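Local coordinates for G protein coupled receptor (Arabidopsis thaliana, PDB 3T33) that binds zinc as a plant member of the lanthionine synthetase C-like family and may play a role in abscisic acid signalling, at residues T125-Y130 / E169-R174; Y177-L182 / M240-H245. All coordinates share one frame; numbering follows the deposited sequence.

From the N terminus, the chain leaves helix 101-118 and enters the loop of 125-130. Interaction 1 closes there when the chain, having passed through helices 130-144 and 147-158, returns as the loop 169-174. That second loop runs straight into helix 174-188, which carries 177-182 and opens interaction 2; this one closes when 240-245, largely on helix 236-244, comes alongside after helix 195-212. The two contacts follow one another in series, neither crossing nor nesting, and their centres lie about 11 Å apart. They also touch: Phe126 and Leu170 of interaction 1 pack against Trp179 of interaction 2, so the loops pack directly against the helix pair.

Interaction 1 of 2, residues T125-Y130 / E169-R174; sequences TFICGY and ELLYGR
The ring of Tyr172 has the CB of its neighbour Leu171 over one face, 4.1 Å above the plane and offset toward the rim, and Cys128 approaches obliquely from that same side of the ring. Cys128 CB comes to 3.7 Å from Tyr172 CE1, while SG makes a sulfur-aromatic contact 4.6 Å from the ring centroid. The two loops are also joined through the Leu171 carbonyl. Thr125 has OG1 set between its own N and carbonyl carbon (chi1 69°), and OG1 donates to Leu171 O at 2.6 Å from a position above the carbonyl plane. The same OG1 accepts from Cys128 N at 3.1 Å, an ST motif; with the bond to Leu171 O, two bonds hold the hydroxyl. Water 2 adds a bridge, donating to Leu170 O and accepting from Ile127 N, and the Ile127 and Leu170 side chains cross at about a right angle, Ile127 CD1 3.7 Å from Leu170 CD1. On the 169-174 side, Glu169 OE1 takes Tyr172 N on its syn lone pair, and OE2 bonds His234. The 169-174 turn comes near the zinc site through Leu171, whose side chain is about 6 Å from those of Cys288 and Cys333. Both turns feed a Gly-x-x-Gly sequence, from Gly129 and Gly173, into a helix, a motif recurring at inner-helix starts in LanC-like proteins, whose fold is an alpha/alpha toroid.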
loop_
_atom_site.group_PDB
_atom_site.type_symbol
_atom_site.label_atom_id
_atom_site.label_comp_id
_atom_site.label_asym_id
_atom_site.label_seq_id
_atom_site.Cartn_x
_atom_site.Cartn_y
_atom_site.Cartn_z
ATOM N N THR A 125 2.902 12.002 -9.431
ATOM C CA THR A 125 2.538 11.347 -8.135
ATOM C C THR A 125 3.681 10.540 -7.458
ATOM O O THR A 125 4.743 10.253 -8.055
ATOM C CB THR A 125 1.308 10.410 -8.277
ATOM O OG1 THR A 125 1.687 9.283 -9.067
ATOM C CG2 THR A 125 0.105 11.144 -8.983
ATOM N N PHE A 126 3.429 10.151 -6.200
ATOM C CA PHE A 126 4.383 9.276 -5.497
ATOM C C PHE A 126 4.603 7.940 -6.207
ATOM O O PHE A 126 5.764 7.529 -6.394
ATOM C CB PHE A 126 3.929 9.029 -4.040
ATOM C CG PHE A 126 4.962 8.355 -3.190
ATOM C CD1 PHE A 126 5.953 9.078 -2.597
ATOM C CD2 PHE A 126 4.887 6.994 -2.933
ATOM C CE1 PHE A 126 6.915 8.453 -1.797
ATOM C CE2 PHE A 126 5.812 6.387 -2.110
ATOM C CZ PHE A 126 6.838 7.123 -1.559
ATOM N N ILE A 127 3.521 7.274 -6.583
ATOM C CA ILE A 127 3.613 5.886 -7.019
ATOM C C ILE A 127 3.935 5.795 -8.520
ATOM O O ILE A 127 4.562 4.833 -8.988
ATOM C CB ILE A 127 2.291 5.141 -6.747
ATOM C CG1 ILE A 127 1.979 5.004 -5.237
ATOM C CG2 ILE A 127 2.224 3.802 -7.452
ATOM C CD1 ILE A 127 0.417 4.683 -4.961
ATOM N N CYS A 128 3.521 6.806 -9.285
ATOM C CA CYS A 128 3.708 6.726 -10.719
ATOM C C CYS A 128 4.580 7.798 -11.355
ATOM O O CYS A 128 4.896 7.687 -12.531
ATOM C CB CYS A 128 2.360 6.601 -11.444
ATOM S SG CYS A 128 1.679 4.974 -11.253
ATOM N N GLY A 129 4.991 8.803 -10.592
ATOM C CA GLY A 129 5.688 9.958 -11.149
ATOM C C GLY A 129 6.878 10.432 -10.352
ATOM O O GLY A 129 7.455 9.728 -9.505
ATOM N N TYR A 130 7.179 11.678 -10.571
ATOM C CA TYR A 130 8.429 12.282 -10.263
ATOM C C TYR A 130 8.496 12.755 -8.813
ATOM O O TYR A 130 9.603 12.898 -8.249
ATOM C CB TYR A 130 8.543 13.536 -11.202
ATOM C CG TYR A 130 9.844 14.255 -11.079
ATOM C CD1 TYR A 130 11.022 13.547 -11.203
ATOM C CD2 TYR A 130 9.907 15.638 -10.828
ATOM C CE1 TYR A 130 12.297 14.168 -11.108
ATOM C CE2 TYR A 130 11.183 16.308 -10.739
ATOM C CZ TYR A 130 12.399 15.535 -10.898
ATOM O OH TYR A 130 13.708 16.059 -10.809
ATOM N N GLU A 169 -7.189 11.321 -8.677
ATOM C CA GLU A 169 -6.995 10.094 -8.023
ATOM C C GLU A 169 -5.502 9.866 -7.617
ATOM O O GLU A 169 -4.672 10.794 -7.685
ATOM C CB GLU A 169 -7.614 8.948 -8.855
ATOM C CG GLU A 169 -7.266 8.929 -10.308
ATOM C CD GLU A 169 -5.759 8.740 -10.549
ATOM O OE1 GLU A 169 -5.030 9.735 -10.425
ATOM O OE2 GLU A 169 -5.320 7.615 -10.861
ATOM N N LEU A 170 -5.169 8.654 -7.179
ATOM C CA LEU A 170 -3.888 8.463 -6.446
ATOM C C LEU A 170 -2.796 8.161 -7.390
ATOM O O LEU A 170 -1.703 8.574 -7.164
ATOM C CB LEU A 170 -3.945 7.302 -5.420
ATOM C CG LEU A 170 -3.364 7.335 -3.989
ATOM C CD1 LEU A 170 -2.763 5.951 -3.615
ATOM C CD2 LEU A 170 -2.436 8.414 -3.694
ATOM N N LEU A 171 -3.051 7.371 -8.408
ATOM C CA LEU A 171 -1.960 6.984 -9.300
ATOM C C LEU A 171 -1.463 8.100 -10.232
ATOM O O LEU A 171 -0.242 8.222 -10.462
ATOM C CB LEU A 171 -2.303 5.700 -10.034
ATOM C CG LEU A 171 -1.737 4.434 -9.383
ATOM C CD1 LEU A 171 -2.044 4.329 -7.941
ATOM C CD2 LEU A 171 -2.114 3.162 -10.077
ATOM N N TYR A 172 -2.369 8.982 -10.676
ATOM C CA TYR A 172 -2.012 10.041 -11.703
ATOM C C TYR A 172 -2.404 11.473 -11.333
ATOM O O TYR A 172 -1.839 12.423 -11.843
ATOM C CB TYR A 172 -2.483 9.653 -13.122
ATOM C CG TYR A 172 -1.866 8.329 -13.610
ATOM C CD1 TYR A 172 -0.475 8.199 -13.839
ATOM C CD2 TYR A 172 -2.652 7.207 -13.816
ATOM C CE1 TYR A 172 0.075 7.005 -14.266
ATOM C CE2 TYR A 172 -2.095 5.997 -14.244
ATOM C CZ TYR A 172 -0.752 5.909 -14.455
ATOM O OH TYR A 172 -0.227 4.707 -14.864
ATOM N N GLY A 173 -3.251 11.604 -10.329
ATOM C CA GLY A 173 -3.831 12.851 -9.951
ATOM C C GLY A 173 -3.311 13.509 -8.718
ATOM O O GLY A 173 -2.259 13.183 -8.172
ATOM N N ARG A 174 -4.069 14.495 -8.319
ATOM C CA ARG A 174 -3.745 15.355 -7.238
ATOM C C ARG A 174 -3.643 14.626 -5.884
ATOM O O ARG A 174 -2.819 14.986 -5.098
ATOM C CB ARG A 174 -4.811 16.505 -7.158
ATOM C CG ARG A 174 -4.471 17.756 -8.026
ATOM C CD ARG A 174 -5.625 18.832 -8.022
ATOM N NE ARG A 174 -6.450 18.681 -9.210
ATOM C CZ ARG A 174 -6.259 19.338 -10.343
ATOM N NH1 ARG A 174 -5.303 20.231 -10.435
ATOM N NH2 ARG A 174 -7.013 19.063 -11.384
HETATM O O HOH W 1 2.158 10.292 -11.609
HETATM O O HOH W 2 0.742 8.343 -5.845
#

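Interaction 2 of 2, residues Y177-L182 / M240-H245; sequences YLWACL and MNVLMH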
loop_
_atom_site.group_PDB
_atom_site.type_symbol
_atom_site.label_atom_id
_atom_site.label_comp_id
_atom_site.label_asym_id
_atom_site.label_seq_id
_atom_site.Cartn_x
_atom_site.Cartn_y
_atom_site.Cartn_z
ATOM N N TYR A 177 -0.079 13.458 -5.825
ATOM C CA TYR A 177 0.980 14.407 -5.596
ATOM C C TYR A 177 0.911 14.811 -4.111
ATOM O O TYR A 177 1.918 15.004 -3.426
ATOM C CB TYR A 177 0.749 15.607 -6.513
ATOM C CG TYR A 177 1.491 16.816 -6.037
ATOM C CD1 TYR A 177 2.853 16.975 -6.323
ATOM C CD2 TYR A 177 0.868 17.785 -5.310
ATOM C CE1 TYR A 177 3.568 18.084 -5.870
ATOM C CE2 TYR A 177 1.608 18.956 -4.836
ATOM C CZ TYR A 177 2.941 19.076 -5.133
ATOM O OH TYR A 177 3.703 20.137 -4.653
ATOM N N LEU A 178 -0.302 15.008 -3.626
ATOM C CA LEU A 178 -0.520 15.489 -2.261
ATOM C C LEU A 178 -0.020 14.430 -1.251
ATOM O O LEU A 178 0.612 14.773 -0.243
ATOM C CB LEU A 178 -2.018 15.699 -2.045
ATOM C CG LEU A 178 -2.494 16.013 -0.620
ATOM C CD1 LEU A 178 -1.753 17.282 -0.090
ATOM C CD2 LEU A 178 -4.007 16.185 -0.600
ATOM N N TRP A 179 -0.312 13.153 -1.543
ATOM C CA TRP A 179 0.293 12.048 -0.783
ATOM C C TRP A 179 1.855 12.185 -0.601
ATOM O O TRP A 179 2.337 12.096 0.526
ATOM C CB TRP A 179 -0.126 10.675 -1.363
ATOM C CG TRP A 179 0.059 9.496 -0.356
ATOM C CD1 TRP A 179 -0.931 8.846 0.360
ATOM C CD2 TRP A 179 1.312 8.879 0.044
ATOM N NE1 TRP A 179 -0.383 7.859 1.140
ATOM C CE2 TRP A 179 0.990 7.864 0.987
ATOM C CE3 TRP A 179 2.662 9.075 -0.320
ATOM C CZ2 TRP A 179 1.998 7.016 1.594
ATOM C CZ3 TRP A 179 3.674 8.234 0.260
ATOM C CH2 TRP A 179 3.307 7.201 1.216
ATOM N N ALA A 180 2.580 12.499 -1.682
ATOM C CA ALA A 180 4.039 12.684 -1.655
ATOM C C ALA A 180 4.472 13.794 -0.740
ATOM O O ALA A 180 5.534 13.690 -0.083
ATOM C CB ALA A 180 4.593 12.964 -3.065
ATOM N N CYS A 181 3.717 14.900 -0.785
ATOM C CA CYS A 181 3.971 16.026 0.077
ATOM C C CYS A 181 3.832 15.547 1.526
ATOM O O CYS A 181 4.672 15.829 2.304
ATOM C CB CYS A 181 2.953 17.173 -0.154
ATOM S SG CYS A 181 2.970 17.863 -1.854
ATOM N N LEU A 182 2.684 14.952 1.881
ATOM C CA LEU A 182 2.464 14.461 3.255
ATOM C C LEU A 182 3.588 13.520 3.666
ATOM O O LEU A 182 4.153 13.678 4.684
ATOM C CB LEU A 182 1.138 13.780 3.346
ATOM C CG LEU A 182 -0.049 14.733 3.113
ATOM C CD1 LEU A 182 -1.318 13.979 2.869
ATOM C CD2 LEU A 182 -0.188 15.756 4.309
ATOM N N MET A 240 -10.199 10.006 -0.414
ATOM C CA MET A 240 -10.602 10.242 0.987
ATOM C C MET A 240 -9.435 9.957 1.935
ATOM O O MET A 240 -9.135 10.753 2.847
ATOM C CB MET A 240 -11.781 9.330 1.337
ATOM C CG MET A 240 -13.002 9.584 0.430
ATOM S SD MET A 240 -13.504 11.322 0.341
ATOM C CE MET A 240 -13.311 11.549 -1.485
ATOM N N ASN A 241 -8.754 8.844 1.654
ATOM C CA ASN A 241 -7.598 8.402 2.429
ATOM C C ASN A 241 -6.619 9.544 2.540
ATOM O O ASN A 241 -6.330 10.007 3.654
ATOM C CB ASN A 241 -6.936 7.144 1.842
ATOM C CG ASN A 241 -5.773 6.634 2.700
ATOM O OD1 ASN A 241 -4.608 6.676 2.310
ATOM N ND2 ASN A 241 -6.097 6.133 3.841
ATOM N N VAL A 242 -6.189 10.077 1.400
ATOM C CA VAL A 242 -5.243 11.209 1.440
ATOM C C VAL A 242 -5.817 12.392 2.222
ATOM O O VAL A 242 -5.095 13.075 2.961
ATOM C CB VAL A 242 -4.803 11.701 0.007
ATOM C CG1 VAL A 242 -3.570 12.563 0.127
ATOM C CG2 VAL A 242 -4.429 10.510 -0.881
ATOM N N LEU A 243 -7.112 12.668 2.032
ATOM C CA LEU A 243 -7.682 13.822 2.668
ATOM C C LEU A 243 -7.655 13.649 4.163
ATOM O O LEU A 243 -7.377 14.599 4.873
ATOM C CB LEU A 243 -9.098 14.093 2.148
ATOM C CG LEU A 243 -9.163 14.591 0.687
ATOM C CD1 LEU A 243 -10.617 14.670 0.334
ATOM C CD2 LEU A 243 -8.437 15.980 0.466
ATOM N N MET A 244 -7.855 12.424 4.659
ATOM C CA MET A 244 -7.852 12.237 6.124
ATOM C C MET A 244 -6.519 12.493 6.741
ATOM O O MET A 244 -6.419 12.631 7.952
ATOM C CB MET A 244 -8.382 10.872 6.538
ATOM C CG MET A 244 -9.841 10.730 6.095
ATOM S SD MET A 244 -10.568 9.185 6.622
ATOM C CE MET A 244 -10.189 8.125 5.209
ATOM N N HIS A 245 -5.487 12.567 5.910
ATOM C CA HIS A 245 -4.153 12.768 6.426
ATOM C C HIS A 245 -3.771 14.224 6.571
ATOM O O HIS A 245 -2.628 14.487 6.981
ATOM C CB HIS A 245 -3.137 12.004 5.619
ATOM C CG HIS A 245 -3.161 10.534 5.869
ATOM N ND1 HIS A 245 -2.522 9.946 6.948
ATOM C CD2 HIS A 245 -3.775 9.534 5.213
ATOM C CE1 HIS A 245 -2.739 8.646 6.936
ATOM N NE2 HIS A 245 -3.499 8.366 5.895
#
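Val242 turns CG1 anti to its backbone N (chi1 -164°), and Leu178 does the same with CG (chi1 172°); the two branched ends thereby meet in the gap between the helices, Leu178 CG lying 3.7 Å from Val242 CG1. The side chains slide past each other in opposite directions, with Leu178 CD2 also against that methyl. Val242 CG1 presses further, to within 3.7 Å of the backbone N of Trp179, and Leu182 CD1 reaches it from one turn along, at 3.8 Å. One methyl is thus held by three residues of the facing helix, Leu178, Trp179 and Leu182, spread over about one turn. The other, CG2, sits at the edge of the Trp179 indole, near its plane and 4.1 Å from CD1, the two side chains crossing at about a right angle. The helical segments run the same general way, their axes 9.9 Å apart at closest approach and inclined at 31°. Such side-by-side, roughly parallel helices, linked here through the intervening helix 195-212, fit the alpha/alpha toroid of the LanC-like family. That linking helix packs on the pair too, with Val202 against Leu178 and Met198 against Leu182. The indole is fixed by more than Val242: NE1 donates to Tyr413 O in the C-terminal tail, and the ring meets those of Phe126 and Phe183. At the C-terminal side of the contact, His245 N bonds Val242 O, three residues back, and the histidine contributes its backbone and CB to the contact: Leu182 CD1 lies 3.8 Å from His245 CB, and Leu182 CD2 rests against the His245 carbonyl oxygen. The His245 side chain also touches Lys300 of helix 291-305 and Leu415 at the C terminus.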